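Local structure of lysosome-associated membrane glycoprotein 2 (Mus musculus, 5GV3) at residues L2-T7 and A44-S49. The protein is a lysosomal membrane glycoprotein, represented here by its first lumenal domain, that supports lysosome biogenesis and autophagy and inhibits the proton channel TMEM175, aiding lysosomal acidification. Residues are numbered along the deposited sequence; the frame is centred on the assembly and turned at random.
Sequences LIVNLT and ATHDGS. With ZN (zinc ion), chain D; NAG (2-acetamido-2-deoxy-beta-D-glucopyranose), chain L.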
ATOM      1  N   LEU A   2      -7.731   1.284  -6.535  1.00 43.56           N
ATOM      2  CA  LEU A   2      -7.792   1.795  -5.163  1.00 36.21           C
ATOM      3  C   LEU A   2      -7.798   3.323  -5.058  1.00 36.44           C
ATOM      4  O   LEU A   2      -6.902   3.993  -5.566  1.00 36.83           O
ATOM      5  CB  LEU A   2      -6.649   1.198  -4.342  1.00 43.07           C
ATOM      6  CG  LEU A   2      -6.713  -0.345  -4.378  1.00 43.06           C
ATOM      7  CD1 LEU A   2      -5.520  -0.956  -3.665  1.00 37.85           C
ATOM      8  CD2 LEU A   2      -8.031  -0.907  -3.849  1.00 42.03           C
ATOM      9  N   ILE A   3      -8.823   3.869  -4.415  1.00 39.65           N
ATOM     10  CA  ILE A   3      -8.906   5.308  -4.204  1.00 38.01           C
ATOM     11  C   ILE A   3      -9.244   5.600  -2.761  1.00 40.25           C
ATOM     12  O   ILE A   3     -10.256   5.139  -2.234  1.00 42.35           O
ATOM     13  CB  ILE A   3      -9.961   5.990  -5.096  1.00 45.46           C
ATOM     14  CG1 ILE A   3      -9.567   5.900  -6.569  1.00 51.09           C
ATOM     15  CG2 ILE A   3     -10.103   7.456  -4.697  1.00 46.13           C
ATOM     16  CD1 ILE A   3     -10.714   6.197  -7.522  1.00 51.72           C
ATOM     17  N   VAL A   4      -8.370   6.365  -2.123  1.00 40.25           N
ATOM     18  CA  VAL A   4      -8.592   6.825  -0.765  1.00 39.27           C
ATOM     19  C   VAL A   4      -8.570   8.341  -0.773  1.00 41.55           C
ATOM     20  O   VAL A   4      -7.518   8.948  -0.948  1.00 46.08           O
ATOM     21  CB  VAL A   4      -7.539   6.249   0.194  1.00 34.13           C
ATOM     22  CG1 VAL A   4      -7.712   6.809   1.602  1.00 34.21           C
ATOM     23  CG2 VAL A   4      -7.637   4.726   0.211  1.00 43.27           C
ATOM     24  N   ASN A   5      -9.746   8.938  -0.626  1.00 44.31           N
ATOM     25  CA  ASN A   5      -9.902  10.381  -0.660  1.00 43.44           C
ATOM     26  C   ASN A   5     -10.435  10.851   0.688  1.00 47.29           C
ATOM     27  O   ASN A   5     -11.646  10.841   0.923  1.00 38.23           O
ATOM     28  CB  ASN A   5     -10.837  10.774  -1.809  1.00 36.78           C
ATOM     29  CG  ASN A   5     -11.036  12.280  -1.941  1.00 56.36           C
ATOM     30  OD1 ASN A   5     -10.468  13.075  -1.190  1.00 47.51           O
ATOM     31  ND2 ASN A   5     -11.844  12.674  -2.921  1.00 48.67           N
ATOM     32  N   LEU A   6      -9.519  11.207   1.588  1.00 37.40           N
ATOM     33  CA  LEU A   6      -9.883  11.627   2.928  1.00 43.02           C
ATOM     34  C   LEU A   6     -10.097  13.135   2.967  1.00 39.26           C
ATOM     35  O   LEU A   6      -9.305  13.895   2.410  1.00 49.22           O
ATOM     36  CB  LEU A   6      -8.790  11.243   3.921  1.00 33.27           C
ATOM     37  CG  LEU A   6      -8.421   9.757   3.936  1.00 47.64           C
ATOM     38  CD1 LEU A   6      -7.292   9.508   4.915  1.00 36.74           C
ATOM     39  CD2 LEU A   6      -9.637   8.940   4.288  1.00 36.09           C
ATOM     40  N   THR A   7     -11.160  13.564   3.638  1.00 40.74           N
ATOM     41  CA  THR A   7     -11.494  14.981   3.718  1.00 52.08           C
ATOM     42  C   THR A   7     -11.708  15.418   5.157  1.00 54.86           C
ATOM     43  O   THR A   7     -12.139  14.628   5.994  1.00 48.13           O
ATOM     44  CB  THR A   7     -12.762  15.338   2.908  1.00 50.03           C
ATOM     45  OG1 THR A   7     -13.899  14.673   3.476  1.00 43.36           O
ATOM     46  CG2 THR A   7     -12.614  14.957   1.432  1.00 44.49           C
ATOM     47  N   ALA A  44     -12.407  -3.927  -1.275  1.00 43.99           N
ATOM     48  CA  ALA A  44     -11.488  -3.889  -0.148  1.00 49.71           C
ATOM     49  C   ALA A  44     -11.762  -2.602   0.601  1.00 48.08           C
ATOM     50  O   ALA A  44     -12.119  -1.598  -0.004  1.00 43.68           O
ATOM     51  CB  ALA A  44     -10.051  -3.950  -0.614  1.00 37.25           C
ATOM     52  N   THR A  45     -11.662  -2.652   1.925  1.00 48.56           N
ATOM     53  CA  THR A  45     -11.978  -1.484   2.728  1.00 56.36           C
ATOM     54  C   THR A  45     -10.735  -0.689   3.105  1.00 48.82           C
ATOM     55  O   THR A  45      -9.624  -1.214   3.036  1.00 44.82           O
ATOM     56  CB  THR A  45     -12.736  -1.905   3.991  1.00 56.02           C
ATOM     57  OG1 THR A  45     -11.972  -2.888   4.695  1.00 59.97           O
ATOM     58  CG2 THR A  45     -14.072  -2.518   3.614  1.00 49.03           C
ATOM     59  N   HIS A  46     -10.918   0.581   3.474  1.00 47.20           N
ATOM     60  CA  HIS A  46      -9.784   1.425   3.852  1.00 49.89           C
ATOM     61  C   HIS A  46      -9.900   1.877   5.317  1.00 52.56           C
ATOM     62  O   HIS A  46      -9.404   2.949   5.681  1.00 45.30           O
ATOM     63  CB  HIS A  46      -9.652   2.662   2.940  1.00 41.72           C
ATOM     64  CG  HIS A  46     -10.835   3.571   2.980  1.00 51.60           C
ATOM     65  ND1 HIS A  46     -11.672   3.785   1.905  1.00 62.38           N
ATOM     66  CD2 HIS A  46     -11.324   4.322   3.993  1.00 60.73           C
ATOM     67  CE1 HIS A  46     -12.622   4.632   2.256  1.00 78.91           C
ATOM     68  NE2 HIS A  46     -12.432   4.966   3.524  1.00 71.61           N
ATOM     69  N   ASP A  47     -10.537   1.055   6.149  1.00 52.59           N
ATOM     70  CA  ASP A  47     -10.782   1.386   7.557  1.00 49.67           C
ATOM     71  C   ASP A  47      -9.510   1.711   8.326  1.00 54.45           C
ATOM     72  O   ASP A  47      -8.523   0.993   8.218  1.00 39.11           O
ATOM     73  CB  ASP A  47     -11.511   0.232   8.263  1.00 49.73           C
ATOM     74  CG  ASP A  47     -12.954   0.089   7.813  1.00 68.24           C
ATOM     75  OD1 ASP A  47     -13.509   1.057   7.246  1.00 78.32           O
ATOM     76  OD2 ASP A  47     -13.539  -0.988   8.030  1.00 71.30           O
ATOM     77  N   GLY A  48      -9.515   2.812   9.072  1.00 42.68           N
ATOM     78  CA  GLY A  48      -8.350   3.149   9.868  1.00 38.41           C
ATOM     79  C   GLY A  48      -7.489   4.213   9.205  1.00 50.96           C
ATOM     80  O   GLY A  48      -6.569   4.762   9.816  1.00 51.38           O
ATOM     81  N   SER A  49      -7.759   4.474   7.931  1.00 40.61           N
ATOM     82  CA  SER A  49      -7.039   5.506   7.206  1.00 43.41           C
ATOM     83  C   SER A  49      -7.375   6.854   7.825  1.00 42.84           C
ATOM     84  O   SER A  49      -8.524   7.116   8.169  1.00 46.55           O
ATOM     85  CB  SER A  49      -7.412   5.499   5.721  1.00 39.26           C
ATOM     86  OG  SER A  49      -7.176   4.233   5.136  1.00 42.23           O
TER
HETATM   87 ZN    ZN D 202     -14.014   6.209   3.518  0.66 49.99          ZN
HETATM   88  C1  NAG L 210     -12.135  14.054  -3.146  1.00 50.91           C
HETATM   89  C2  NAG L 210     -12.354  14.380  -4.641  1.00 49.80           C
HETATM   90  C3  NAG L 210     -12.839  15.821  -4.836  1.00 60.02           C
HETATM   91  C4  NAG L 210     -14.036  16.103  -3.937  1.00 56.65           C
HETATM   92  C5  NAG L 210     -13.699  15.747  -2.492  1.00 51.22           C
HETATM   93  C6  NAG L 210     -14.870  15.920  -1.555  1.00 46.17           C
HETATM   94  C7  NAG L 210      -9.951  14.626  -5.433  1.00 64.59           C
HETATM   95  C8  NAG L 210      -9.677  15.677  -4.388  1.00 60.38           C
HETATM   96  N2  NAG L 210     -11.185  14.082  -5.479  1.00 49.50           N
HETATM   97  O3  NAG L 210     -13.187  16.043  -6.197  1.00 57.78           O
HETATM   98  O4  NAG L 210     -14.387  17.479  -4.020  1.00 54.39           O
HETATM   99  O5  NAG L 210     -13.319  14.367  -2.419  1.00 47.74           O
HETATM  100  O6  NAG L 210     -15.562  14.690  -1.374  1.00 59.33           O
HETATM  101  O7  NAG L 210      -9.076  14.274  -6.217  1.00 74.99           O
HETATM  102  O   HOH W   1     -13.187   7.273   1.920  1.00 71.36           O
HETATM  103  O   HOH W   2     -14.415   6.830   1.565  1.00 77.31           O
HETATM  104  O   HOH W   3     -15.149   5.608   1.870  1.00 65.77           O
HETATM  105  O   HOH W   4     -14.364   4.983   5.187  1.00 69.71           O
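Val4 and Leu6, alternate residues of strand 2-8, point their branched side chains at the loop 44-49 and meet it purely by van der Waals contact. Val4 CG2 rests 4.0 Å from His46 CB, approaching the imidazole obliquely, while CG1 lies 4.3 Å from Ser49 CB. Further along, Leu6 CD1 sits 3.9 Å from the backbone C of Ser49. Such side chains suit this side, bringing methyl groups and no polar atoms needing partners; Asn5, facing away, carries an N-linked glycan.

His46 CG stands between its backbone N and carbonyl carbon (chi1 61°), which carries the ring away from Val4 CG2, with NE2 bound to a zinc ion at 2.0 Å. The modelled waters on the zinc crowd one another, making their number doubtful. A type II turn spans His46 to Ser49, Gly48 accepting its positive phi (100°). His46 O takes two bonds from one face, from Ser49 N and from Ser49 OG at 2.6 Å; serine's short hydroxyl locks the turn.

Met61 N also bonds Ser49 OG. The loop touches both strand 2-8, paired with 11-28 in the mixed sheet, and 59-64, an outermost strand of the four-stranded antiparallel sheet, consistent with the beta-prism fold of LAMP domains.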